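Local coordinates for protein nucleoside-diphosphate-sugar pyrophosphorylase (Vibrio cholerae, PDB 4EVW) that probably transfers a nucleotidyl group from a nucleoside triphosphate to a sugar phosphate, forming a nucleoside-diphosphate sugar and releasing pyrophosphate, at residues Y18-P21 and K22-E26; N210-I213 and Q214-L217; A41-F44 and A45-P48; T82-G86 and Q87-V91; F123-I126 and S127-S130. The protein carries 1 engineered substitution. All coordinates share one frame; numbering follows the deposited sequence.

Interaction 1 (Y18-P21 and K22-E26); sequences YTQP and KYMLE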
loop_
_atom_site.group_PDB
_atom_site.type_symbol
_atom_site.label_atom_id
_atom_site.label_comp_id
_atom_site.label_asym_id
_atom_site.label_seq_id
_atom_site.Cartn_x
_atom_site.Cartn_y
_atom_site.Cartn_z
ATOM N N TYR A 18 1.101 1.645 -23.706
ATOM C CA TYR A 18 1.010 0.261 -23.266
ATOM C C TYR A 18 -0.454 -0.143 -23.262
ATOM O O TYR A 18 -1.315 0.636 -22.860
ATOM C CB TYR A 18 1.623 0.126 -21.873
ATOM C CG TYR A 18 3.071 0.559 -21.827
ATOM C CD1 TYR A 18 4.087 -0.289 -22.268
ATOM C CD2 TYR A 18 3.427 1.829 -21.376
ATOM C CE1 TYR A 18 5.417 0.116 -22.262
ATOM C CE2 TYR A 18 4.757 2.246 -21.369
ATOM C CZ TYR A 18 5.746 1.381 -21.814
ATOM O OH TYR A 18 7.065 1.779 -21.815
ATOM N N THR A 19 -0.740 -1.355 -23.721
ATOM C CA THR A 19 -2.114 -1.829 -23.769
ATOM C C THR A 19 -2.439 -2.779 -22.616
ATOM O O THR A 19 -3.603 -3.090 -22.370
ATOM C CB THR A 19 -2.410 -2.508 -25.129
ATOM O OG1 THR A 19 -1.444 -3.537 -25.374
ATOM C CG2 THR A 19 -2.325 -1.475 -26.256
ATOM N N GLN A 20 -1.409 -3.223 -21.900
ATOM C CA GLN A 20 -1.588 -4.114 -20.753
ATOM C C GLN A 20 -1.552 -3.306 -19.458
ATOM O O GLN A 20 -0.916 -2.259 -19.401
ATOM C CB GLN A 20 -0.442 -5.130 -20.673
ATOM C CG GLN A 20 -0.368 -6.152 -21.778
ATOM C CD GLN A 20 0.764 -7.132 -21.541
ATOM O OE1 GLN A 20 1.932 -6.821 -21.782
ATOM N NE2 GLN A 20 0.428 -8.316 -21.042
ATOM N N PRO A 21 -2.248 -3.772 -18.407
ATOM C CA PRO A 21 -2.175 -2.991 -17.169
ATOM C C PRO A 21 -0.720 -3.022 -16.690
ATOM O O PRO A 21 -0.006 -4.005 -16.900
ATOM C CB PRO A 21 -3.153 -3.709 -16.229
ATOM C CG PRO A 21 -3.361 -5.059 -16.859
ATOM C CD PRO A 21 -3.311 -4.784 -18.329
ATOM N N LYS A 22 -0.288 -1.936 -16.065
ATOM C CA LYS A 22 1.088 -1.798 -15.610
ATOM C C LYS A 22 1.694 -2.975 -14.849
ATOM O O LYS A 22 2.853 -3.315 -15.078
ATOM C CB LYS A 22 1.208 -0.500 -14.804
ATOM C CG LYS A 22 2.014 -0.572 -13.527
ATOM C CD LYS A 22 1.861 0.727 -12.742
ATOM C CE LYS A 22 0.388 1.064 -12.507
ATOM N NZ LYS A 22 -0.318 0.014 -11.719
ATOM N N TYR A 23 0.927 -3.612 -13.970
ATOM C CA TYR A 23 1.481 -4.728 -13.209
ATOM C C TYR A 23 1.814 -5.963 -14.049
ATOM O O TYR A 23 2.497 -6.875 -13.574
ATOM C CB TYR A 23 0.562 -5.104 -12.038
ATOM C CG TYR A 23 -0.907 -5.184 -12.371
ATOM C CD1 TYR A 23 -1.775 -4.143 -12.036
ATOM C CD2 TYR A 23 -1.431 -6.299 -13.018
ATOM C CE1 TYR A 23 -3.134 -4.214 -12.337
ATOM C CE2 TYR A 23 -2.790 -6.382 -13.326
ATOM C CZ TYR A 23 -3.632 -5.336 -12.984
ATOM O OH TYR A 23 -4.973 -5.411 -13.290
HETATM N N MSE A 24 1.346 -5.991 -15.297
HETATM C CA MSE A 24 1.640 -7.114 -16.189
HETATM C C MSE A 24 2.824 -6.814 -17.100
HETATM O O MSE A 24 3.272 -7.685 -17.851
HETATM C CB MSE A 24 0.421 -7.468 -17.050
HETATM C CG MSE A 24 -0.747 -8.038 -16.268
HETATM SE SE MSE A 24 -2.174 -8.668 -17.427
HETATM C CE MSE A 24 -3.466 -9.176 -16.079
ATOM N N LEU A 25 3.328 -5.584 -17.050
ATOM C CA LEU A 25 4.473 -5.226 -17.879
ATOM C C LEU A 25 5.684 -6.002 -17.374
ATOM O O LEU A 25 5.759 -6.341 -16.192
ATOM C CB LEU A 25 4.725 -3.715 -17.829
ATOM C CG LEU A 25 3.550 -2.902 -18.395
ATOM C CD1 LEU A 25 3.913 -1.430 -18.447
ATOM C CD2 LEU A 25 3.203 -3.419 -19.793
ATOM N N GLU A 26 6.621 -6.293 -18.271
ATOM C CA GLU A 26 7.801 -7.068 -17.908
ATOM C C GLU A 26 9.088 -6.253 -17.859
ATOM O O GLU A 26 9.230 -5.241 -18.542
ATOM C CB GLU A 26 7.965 -8.244 -18.879
ATOM C CG GLU A 26 6.795 -9.230 -18.854
ATOM C CD GLU A 26 6.925 -10.345 -19.881
ATOM O OE1 GLU A 26 7.983 -11.009 -19.910
ATOM O OE2 GLU A 26 5.965 -10.562 -20.653
#
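Pro21 O accepts the N-H of Met24 at 2.9 Å from Met24 N, and this bond closes a single turn of 3-10 helix over residues 22-24. Proline suits the start of the turn, since it has no N-H to satisfy and its rigid ring offers a firm apolar surface. Two groups close on that ring. Tyr23 holds CG between its own backbone N and carbonyl carbon (chi1 45°), which turns the phenol so that Pro21 CB sits over one face, 4.0 Å from the ring centroid, a CH-pi contact offset toward the rim. The selenium of Met24, a selenomethionine, reaches Pro21 CG at 3.8 Å along an extended chain. A second CH-pi contact spans the longer gap: Leu25 CD1 lies over a face of the Tyr18 ring, 4.2 Å from its centroid, while Leu25 CD2 brushes Gln20 CB at 4.1 Å. The Pro-Lys pair matches the signature loop of sugar nucleotidyltransferases, whose lysine commonly meets phosphate in relatives. The loop joins helix 11-15 to strand 26-27; Phe13 of that helix backs Leu25, Tyr23 OH bonds to Thr59, and Met24 packs on Thr59 and Phe62 of helix 59-70.

Interaction 2 (N210-I213 and Q214-L217); sequences NELI and QKGL. Engineered in segment 210-213: Glu211 (natural residue Leu).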
loop_
_atom_site.group_PDB
_atom_site.type_symbol
_atom_site.label_atom_id
_atom_site.label_comp_id
_atom_site.label_asym_id
_atom_site.label_seq_id
_atom_site.Cartn_x
_atom_site.Cartn_y
_atom_site.Cartn_z
ATOM N N ASN A 210 -4.421 9.959 10.806
ATOM C CA ASN A 210 -4.815 11.095 11.639
ATOM C C ASN A 210 -5.981 10.724 12.543
ATOM O O ASN A 210 -6.072 11.209 13.669
ATOM C CB ASN A 210 -5.166 12.310 10.776
ATOM C CG ASN A 210 -3.950 12.893 10.094
ATOM O OD1 ASN A 210 -2.911 13.074 10.723
ATOM N ND2 ASN A 210 -4.070 13.190 8.808
ATOM N N GLU A 211 -6.863 9.852 12.058
ATOM C CA GLU A 211 -8.002 9.417 12.864
ATOM C C GLU A 211 -7.484 8.579 14.035
ATOM O O GLU A 211 -7.965 8.692 15.164
ATOM C CB GLU A 211 -8.974 8.581 12.016
ATOM C CG GLU A 211 -9.554 9.290 10.783
ATOM C CD GLU A 211 -10.538 10.401 11.134
ATOM O OE1 GLU A 211 -10.955 10.483 12.310
ATOM O OE2 GLU A 211 -10.903 11.185 10.232
ATOM N N LEU A 212 -6.490 7.736 13.766
ATOM C CA LEU A 212 -5.919 6.886 14.806
ATOM C C LEU A 212 -5.109 7.696 15.821
ATOM O O LEU A 212 -5.175 7.450 17.027
ATOM C CB LEU A 212 -5.037 5.799 14.175
ATOM C CG LEU A 212 -5.757 4.831 13.225
ATOM C CD1 LEU A 212 -4.808 3.726 12.797
ATOM C CD2 LEU A 212 -6.974 4.233 13.921
ATOM N N ILE A 213 -4.336 8.658 15.329
ATOM C CA ILE A 213 -3.534 9.504 16.203
ATOM C C ILE A 213 -4.447 10.326 17.118
ATOM O O ILE A 213 -4.173 10.478 18.305
ATOM C CB ILE A 213 -2.624 10.438 15.367
ATOM C CG1 ILE A 213 -1.561 9.599 14.652
ATOM C CG2 ILE A 213 -1.960 11.491 16.260
ATOM C CD1 ILE A 213 -0.765 10.360 13.616
ATOM N N GLN A 214 -5.543 10.840 16.573
ATOM C CA GLN A 214 -6.472 11.623 17.381
ATOM C C GLN A 214 -7.079 10.782 18.494
ATOM O O GLN A 214 -7.342 11.286 19.586
ATOM C CB GLN A 214 -7.582 12.202 16.505
ATOM C CG GLN A 214 -7.190 13.480 15.794
ATOM C CD GLN A 214 -8.188 13.875 14.734
ATOM O OE1 GLN A 214 -9.389 13.669 14.898
ATOM N NE2 GLN A 214 -7.700 14.456 13.642
ATOM N N LYS A 215 -7.303 9.499 18.220
ATOM C CA LYS A 215 -7.874 8.607 19.222
ATOM C C LYS A 215 -6.845 8.144 20.238
ATOM O O LYS A 215 -7.150 7.360 21.130
ATOM C CB LYS A 215 -8.533 7.398 18.555
ATOM C CG LYS A 215 -9.921 7.702 18.015
ATOM C CD LYS A 215 -10.550 6.491 17.348
ATOM C CE LYS A 215 -9.818 6.115 16.070
ATOM N NZ LYS A 215 -10.706 6.216 14.877
ATOM N N GLY A 216 -5.619 8.632 20.097
ATOM C CA GLY A 216 -4.581 8.275 21.045
ATOM C C GLY A 216 -3.787 7.020 20.760
ATOM O O GLY A 216 -3.042 6.563 21.626
ATOM N N LEU A 217 -3.929 6.447 19.567
ATOM C CA LEU A 217 -3.167 5.250 19.254
ATOM C C LEU A 217 -1.716 5.642 19.039
ATOM O O LEU A 217 -1.410 6.783 18.688
ATOM C CB LEU A 217 -3.724 4.536 18.021
ATOM C CG LEU A 217 -5.160 4.016 18.163
ATOM C CD1 LEU A 217 -5.409 2.956 17.091
ATOM C CD2 LEU A 217 -5.376 3.419 19.545
HETATM O O HOH W 1 -10.857 9.365 14.761
HETATM O O HOH W 2 -1.705 9.423 19.385
#
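A Schellman motif ends helix 208-214: Leu217 N bonds to Leu212 O at 3.0 Å, and inside that loop Gly216 N bonds to Ile213 O, also at 3.0 Å. Gly216 sits at the positive phi (88°) that reverses the chain, a conformation in which a side chain would press against the preceding carbonyl. The hydrophobic closure usual in this motif is present, for Leu217 CD1 meets Leu212 CD2 at 3.8 Å. Leucine suits both places because the motif sets these two side chains against each other; Ala186 and Asp182 of helix 180-191 are neighbours. One turn back, Gln214 N donates to Asn210 O at 3.0 Å in the ordinary helical way. Glu211, an engineered residue, bends at chi2 (-70°), and its OE1 receives a hydrogen bond from a water 2.7 Å away. The same water donates to Glu211 O and accepts from Lys215 NZ at 3.2 Å, while the two charged ends stay 5.0 Å apart, Glu211 OE1 from Lys215 NZ. The water probably relays part of the attraction between carboxylate and ammonium, which do not touch; the firm hold on the helix end comes from backbone bonds and the Leu212-Leu217 hydrophobic contact.

Interaction 3 (A41-F44 and A45-P48); sequences AAYF and ASTP
Tyr43 and Thr47 share one sense of first torsion: Tyr43 CG (chi1 -60°) and Thr47 OG1 (chi1 -49°) each stand beside their own backbone N, and with the backbone turned between them the two side chains run side by side, pointing the same way. The threonine hydroxyl oxygen, Thr47 OG1, lies 3.5 Å from Tyr43 CB and 3.6 Å from Tyr43 CD1, nestled at the base of the phenol. Ser46 OG approaches the edge of that ring near its plane and shares a hydrogen bond with Thr47 OG1 at 3.2 Å. Thr47 is small enough to lie against the ring base, and Ser46 beside the ring edge, while their hydroxyls bond each other. Beneath them Tyr43 O accepts two amides. Thr47 N comes to Tyr43 O at 3.0 Å, tilted 16° from the carbonyl plane, whereas Ser46 N, 3.3 Å from Tyr43 O, stands well above it. Water completes the turn: one molecule donates to Ala42 O at 2.6 Å and also bonds Ser46 OG, another donates to Ala41 O and accepts from Ala45 N. At the far end of the tyrosine, its OH reaches Phe123 N and the two rings meet edge to face. The bond from Thr47 N to Tyr43 O defines an alpha turn, with a type I beta turn nested inside it, here placed between helix 32-37 and strand 49-54 in the beta-alpha-beta crossover that joins parallel strands 2-5 and 49-54.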
loop_
_atom_site.group_PDB
_atom_site.type_symbol
_atom_site.label_atom_id
_atom_site.label_comp_id
_atom_site.label_asym_id
_atom_site.label_seq_id
_atom_site.Cartn_x
_atom_site.Cartn_y
_atom_site.Cartn_z
ATOM N N ALA A 41 9.422 -11.741 -0.146
ATOM C CA ALA A 41 9.791 -13.146 -0.279
ATOM C C ALA A 41 10.052 -13.860 1.049
ATOM O O ALA A 41 9.793 -15.050 1.170
ATOM C CB ALA A 41 11.014 -13.274 -1.191
ATOM N N ALA A 42 10.564 -13.143 2.040
ATOM C CA ALA A 42 10.848 -13.757 3.333
ATOM C C ALA A 42 9.578 -14.202 4.048
ATOM O O ALA A 42 9.633 -14.993 4.989
ATOM C CB ALA A 42 11.623 -12.782 4.216
ATOM N N TYR A 43 8.432 -13.716 3.583
ATOM C CA TYR A 43 7.154 -14.035 4.216
ATOM C C TYR A 43 6.212 -14.926 3.411
ATOM O O TYR A 43 5.081 -15.187 3.834
ATOM C CB TYR A 43 6.464 -12.723 4.570
ATOM C CG TYR A 43 7.301 -11.910 5.527
ATOM C CD1 TYR A 43 7.353 -12.240 6.882
ATOM C CD2 TYR A 43 8.102 -10.861 5.070
ATOM C CE1 TYR A 43 8.190 -11.552 7.762
ATOM C CE2 TYR A 43 8.944 -10.167 5.942
ATOM C CZ TYR A 43 8.979 -10.517 7.286
ATOM O OH TYR A 43 9.801 -9.833 8.150
ATOM N N PHE A 44 6.680 -15.410 2.265
ATOM C CA PHE A 44 5.858 -16.257 1.406
ATOM C C PHE A 44 5.354 -17.533 2.074
ATOM O O PHE A 44 4.260 -18.006 1.779
ATOM C CB PHE A 44 6.636 -16.641 0.139
ATOM C CG PHE A 44 6.797 -15.518 -0.849
ATOM C CD1 PHE A 44 6.171 -14.292 -0.645
ATOM C CD2 PHE A 44 7.546 -15.703 -2.006
ATOM C CE1 PHE A 44 6.285 -13.269 -1.582
ATOM C CE2 PHE A 44 7.669 -14.687 -2.949
ATOM C CZ PHE A 44 7.036 -13.467 -2.737
ATOM N N ALA A 45 6.155 -18.095 2.970
ATOM C CA ALA A 45 5.779 -19.346 3.623
ATOM C C ALA A 45 4.922 -19.198 4.875
ATOM O O ALA A 45 4.203 -20.118 5.249
ATOM C CB ALA A 45 7.047 -20.127 3.973
ATOM N N SER A 46 4.972 -18.024 5.493
ATOM C CA SER A 46 4.303 -17.789 6.770
ATOM C C SER A 46 3.163 -16.795 6.878
ATOM O O SER A 46 2.339 -16.880 7.795
ATOM C CB SER A 46 5.357 -17.319 7.765
ATOM O OG SER A 46 5.847 -16.039 7.367
ATOM N N THR A 47 3.130 -15.842 5.965
ATOM C CA THR A 47 2.163 -14.762 6.050
ATOM C C THR A 47 1.126 -14.750 4.946
ATOM O O THR A 47 1.448 -14.961 3.784
ATOM C CB THR A 47 2.939 -13.431 6.031
ATOM O OG1 THR A 47 4.003 -13.501 6.988
ATOM C CG2 THR A 47 2.037 -12.251 6.354
ATOM N N PRO A 48 -0.145 -14.508 5.299
ATOM C CA PRO A 48 -1.160 -14.482 4.245
ATOM C C PRO A 48 -1.063 -13.197 3.424
ATOM O O PRO A 48 -0.648 -12.152 3.934
ATOM C CB PRO A 48 -2.471 -14.585 5.023
ATOM C CG PRO A 48 -2.144 -13.925 6.331
ATOM C CD PRO A 48 -0.758 -14.435 6.638
HETATM O O HOH W 3 9.279 -17.341 2.744
HETATM O O HOH W 4 7.966 -16.999 5.443
HETATM O O HOH W 5 1.848 -17.267 2.697
#

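Interaction 4 (T82-G86 and Q87-V91); sequences TETRG and QAETV
Hydrogen bonds between side chains begin with the two threonines: Thr84 OG1 and Thr90 OG1 lie 2.7 Å apart, either able to donate, with the side chains crossing at about a right angle. Threonine fits both places, since two short hydroxyl side chains can meet directly once Thr84 OG1 is set between its backbone N and carbonyl carbon (chi1 69°). Bonds from side chain to backbone centre on Glu89. Fully extended, with CG opposite its own backbone N (chi1 -179°), it reaches back past the helix start so that OE1 takes the N-H of Arg85 at 2.7 Å from Arg85 N, nearly along the C-O axis. The donor, Arg85, is the residue just before the N-cap. The charged pairing is looser: Arg85 NE stands 3.4 Å from the same Glu89 OE1, a salt bridge whose hydrogen bond is weak, and the guanidinium and carboxylate planes are turned 73° apart. Among backbone bonds, Thr90 N donates to Gly86 O at 3.0 Å, the first bond of the helix, with a weak companion from Glu89 N. Gly86, the N-cap, has a positive phi that would crowd a side chain against the preceding carbonyl. In related nucleotidyltransferases a glycine-bearing loop at this point commonly borders the nucleotide. The segment joins strand 75-80 to helix 87-100, where Ala88 and Glu89 lean on Tyr187 of helix 180-191 and Thr90 on Pro5 of strand 2-5.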
loop_
_atom_site.group_PDB
_atom_site.type_symbol
_atom_site.label_atom_id
_atom_site.label_comp_id
_atom_site.label_asym_id
_atom_site.label_seq_id
_atom_site.Cartn_x
_atom_site.Cartn_y
_atom_site.Cartn_z
ATOM N N THR A 82 -16.267 -2.619 -9.567
ATOM C CA THR A 82 -16.396 -1.202 -9.901
ATOM C C THR A 82 -15.085 -0.528 -9.534
ATOM O O THR A 82 -14.312 -1.056 -8.736
ATOM C CB THR A 82 -17.521 -0.486 -9.102
ATOM O OG1 THR A 82 -17.085 -0.258 -7.758
ATOM C CG2 THR A 82 -18.792 -1.315 -9.083
ATOM N N GLU A 83 -14.825 0.628 -10.130
ATOM C CA GLU A 83 -13.620 1.376 -9.811
ATOM C C GLU A 83 -13.865 1.927 -8.410
ATOM O O GLU A 83 -15.018 2.110 -8.016
ATOM C CB GLU A 83 -13.446 2.548 -10.778
ATOM C CG GLU A 83 -13.291 2.167 -12.235
ATOM C CD GLU A 83 -13.265 3.382 -13.143
ATOM O OE1 GLU A 83 -12.805 4.452 -12.690
ATOM O OE2 GLU A 83 -13.690 3.266 -14.313
ATOM N N THR A 84 -12.801 2.183 -7.658
ATOM C CA THR A 84 -12.960 2.746 -6.321
ATOM C C THR A 84 -12.449 4.182 -6.330
ATOM O O THR A 84 -11.896 4.647 -7.324
ATOM C CB THR A 84 -12.169 1.966 -5.257
ATOM O OG1 THR A 84 -10.767 2.163 -5.470
ATOM C CG2 THR A 84 -12.499 0.473 -5.328
ATOM N N ARG A 85 -12.627 4.874 -5.211
ATOM C CA ARG A 85 -12.199 6.258 -5.091
ATOM C C ARG A 85 -10.738 6.367 -4.660
ATOM O O ARG A 85 -10.217 7.466 -4.489
ATOM C CB ARG A 85 -13.095 6.987 -4.085
ATOM C CG ARG A 85 -14.586 6.935 -4.425
ATOM C CD ARG A 85 -15.431 7.617 -3.352
ATOM N NE ARG A 85 -15.983 6.679 -2.378
ATOM C CZ ARG A 85 -16.523 7.038 -1.215
ATOM N NH1 ARG A 85 -16.579 8.319 -0.870
ATOM N NH2 ARG A 85 -17.020 6.118 -0.400
ATOM N N GLY A 86 -10.074 5.229 -4.489
ATOM C CA GLY A 86 -8.682 5.263 -4.075
ATOM C C GLY A 86 -8.291 4.042 -3.264
ATOM O O GLY A 86 -9.147 3.256 -2.867
ATOM N N GLN A 87 -6.998 3.890 -3.002
ATOM C CA GLN A 87 -6.504 2.730 -2.259
ATOM C C GLN A 87 -7.179 2.439 -0.928
ATOM O O GLN A 87 -7.336 1.275 -0.562
ATOM C CB GLN A 87 -4.997 2.843 -2.023
ATOM C CG GLN A 87 -4.154 2.701 -3.275
ATOM C CD GLN A 87 -2.672 2.658 -2.957
ATOM O OE1 GLN A 87 -2.255 2.990 -1.845
ATOM N NE2 GLN A 87 -1.867 2.257 -3.934
ATOM N N ALA A 88 -7.564 3.477 -0.188
ATOM C CA ALA A 88 -8.202 3.242 1.100
ATOM C C ALA A 88 -9.537 2.533 0.907
ATOM O O ALA A 88 -9.884 1.642 1.681
ATOM C CB ALA A 88 -8.398 4.562 1.856
ATOM N N GLU A 89 -10.296 2.925 -0.115
ATOM C CA GLU A 89 -11.573 2.264 -0.343
ATOM C C GLU A 89 -11.322 0.851 -0.873
ATOM O O GLU A 89 -12.016 -0.092 -0.503
ATOM C CB GLU A 89 -12.449 3.046 -1.338
ATOM C CG GLU A 89 -13.798 2.365 -1.562
ATOM C CD GLU A 89 -14.763 3.172 -2.421
ATOM O OE1 GLU A 89 -14.316 3.871 -3.354
ATOM O OE2 GLU A 89 -15.981 3.082 -2.166
ATOM N N THR A 90 -10.327 0.708 -1.743
ATOM C CA THR A 90 -9.999 -0.602 -2.295
ATOM C C THR A 90 -9.712 -1.581 -1.161
ATOM O O THR A 90 -10.234 -2.699 -1.143
ATOM C CB THR A 90 -8.775 -0.513 -3.218
ATOM O OG1 THR A 90 -9.073 0.381 -4.301
ATOM C CG2 THR A 90 -8.418 -1.893 -3.777
ATOM N N VAL A 91 -8.885 -1.159 -0.210
ATOM C CA VAL A 91 -8.549 -2.004 0.928
ATOM C C VAL A 91 -9.797 -2.374 1.731
ATOM O O VAL A 91 -10.010 -3.544 2.055
ATOM C CB VAL A 91 -7.527 -1.301 1.841
ATOM C CG1 VAL A 91 -7.407 -2.045 3.169
ATOM C CG2 VAL A 91 -6.158 -1.245 1.132
#

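Interaction 5 (F123-I126 and S127-S130); sequences FPDI and SQHS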
loop_
_atom_site.group_PDB
_atom_site.type_symbol
_atom_site.label_atom_id
_atom_site.label_comp_id
_atom_site.label_asym_id
_atom_site.label_seq_id
_atom_site.Cartn_x
_atom_site.Cartn_y
_atom_site.Cartn_z
ATOM N N PHE A 123 10.108 -6.869 8.500
ATOM C CA PHE A 123 9.397 -5.955 9.389
ATOM C C PHE A 123 10.351 -5.370 10.417
ATOM O O PHE A 123 11.210 -6.076 10.944
ATOM C CB PHE A 123 8.253 -6.676 10.113
ATOM C CG PHE A 123 7.054 -6.936 9.247
ATOM C CD1 PHE A 123 6.171 -5.907 8.928
ATOM C CD2 PHE A 123 6.822 -8.204 8.726
ATOM C CE1 PHE A 123 5.074 -6.137 8.102
ATOM C CE2 PHE A 123 5.726 -8.447 7.897
ATOM C CZ PHE A 123 4.853 -7.413 7.585
ATOM N N PRO A 124 10.222 -4.064 10.704
ATOM C CA PRO A 124 11.100 -3.423 11.687
ATOM C C PRO A 124 10.615 -3.709 13.107
ATOM O O PRO A 124 9.460 -4.072 13.318
ATOM C CB PRO A 124 11.008 -1.947 11.316
ATOM C CG PRO A 124 9.588 -1.815 10.866
ATOM C CD PRO A 124 9.349 -3.075 10.045
ATOM N N ASP A 125 11.507 -3.558 14.078
ATOM C CA ASP A 125 11.159 -3.817 15.467
ATOM C C ASP A 125 9.979 -2.964 15.948
ATOM O O ASP A 125 9.164 -3.420 16.750
ATOM C CB ASP A 125 12.383 -3.569 16.356
ATOM C CG ASP A 125 12.157 -3.989 17.794
ATOM O OD1 ASP A 125 11.961 -5.200 18.036
ATOM O OD2 ASP A 125 12.174 -3.109 18.681
ATOM N N ILE A 126 9.871 -1.738 15.447
ATOM C CA ILE A 126 8.791 -0.855 15.883
ATOM C C ILE A 126 7.407 -1.447 15.601
ATOM O O ILE A 126 6.431 -1.087 16.260
ATOM C CB ILE A 126 8.920 0.568 15.237
ATOM C CG1 ILE A 126 7.951 1.543 15.920
ATOM C CG2 ILE A 126 8.648 0.509 13.735
ATOM C CD1 ILE A 126 8.139 1.648 17.434
ATOM N N SER A 127 7.323 -2.378 14.652
ATOM C CA SER A 127 6.031 -2.986 14.324
ATOM C C SER A 127 5.511 -3.850 15.471
ATOM O O SER A 127 4.326 -4.183 15.519
ATOM C CB SER A 127 6.124 -3.819 13.036
ATOM O OG SER A 127 6.889 -5.000 13.212
ATOM N N GLN A 128 6.396 -4.204 16.400
ATOM C CA GLN A 128 6.005 -5.016 17.553
ATOM C C GLN A 128 5.760 -4.141 18.780
ATOM O O GLN A 128 5.379 -4.646 19.835
ATOM C CB GLN A 128 7.101 -6.037 17.891
ATOM C CG GLN A 128 7.353 -7.100 16.833
ATOM C CD GLN A 128 8.606 -7.918 17.121
ATOM O OE1 GLN A 128 9.463 -8.085 16.252
ATOM N NE2 GLN A 128 8.715 -8.431 18.343
ATOM N N HIS A 129 5.969 -2.835 18.643
ATOM C CA HIS A 129 5.803 -1.916 19.767
ATOM C C HIS A 129 5.018 -0.660 19.403
ATOM O O HIS A 129 5.298 0.426 19.914
ATOM C CB HIS A 129 7.181 -1.518 20.296
ATOM C CG HIS A 129 8.022 -2.683 20.713
ATOM N ND1 HIS A 129 7.799 -3.382 21.881
ATOM C CD2 HIS A 129 9.060 -3.296 20.100
ATOM C CE1 HIS A 129 8.664 -4.376 21.968
ATOM N NE2 HIS A 129 9.441 -4.347 20.899
ATOM N N SER A 130 4.037 -0.810 18.523
ATOM C CA SER A 130 3.226 0.321 18.085
ATOM C C SER A 130 1.879 -0.172 17.590
ATOM O O SER A 130 1.699 -1.364 17.344
ATOM C CB SER A 130 3.940 1.077 16.959
ATOM O OG SER A 130 4.152 0.240 15.832
#
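Ser127 and Pro124 face each other across a short 3-10 turn, and the serine hydroxyl folds back along the chain to the proline carbonyl. With OG set between its own backbone N and carbonyl carbon (chi1 70°), Ser127 OG donates to Pro124 O at 2.7 Å, nearly in line with the C=O bond. Ser127 N donates to the same Pro124 O at 3.0 Å, so one residue grips that oxygen twice. Proline fits this start, having no amide hydrogen to place, and a serine is short enough to bend back on the helix backbone. Ser127 OG also sits 3.8 Å from Phe123 CB. Asp125 and His129 lie slantwise to each other on the exposed side, the carboxylate and imidazole planes 53° apart. The carboxylate carbon stands at the ring edge, in plane, and Asp125 OD2 is 3.4 Å from His129 CD2; any attraction there is probably electrostatic. The main chain winds on between them, with Gln128 N bonded to Asp125 O at 2.9 Å. Ile126 packs on His220 of strand 219-223, an apolar branch against the sheet. Its carbonyl is gripped from opposite faces: His129 N comes to Ile126 O at 3.0 Å on one, and Ser130 OG donates to Ile126 O at 2.7 Å on the other.

All five are local contacts in turns, in loops or at helix ends, but their burial differs. Interactions 3 and 5 are surface contacts, whereas interactions 1, 2 and 4 are partly buried. Interactions 2 and 4 bracket helices, one closing helix 208-214 and the other starting helix 87-100, and both elements pack on helix 180-191. Interaction 1 relies mainly on CH-pi and apolar packing, interaction 4 on polar and ionic groups, interaction 5 on serine hydroxyls, and interactions 2 and 3 recruit water. Interactions 3 and 5 alone touch, through Tyr43 and Phe123, joining two loops; interactions 1 and 2 lie on opposite sides of the chain's centre, their own centres about 38 Å apart.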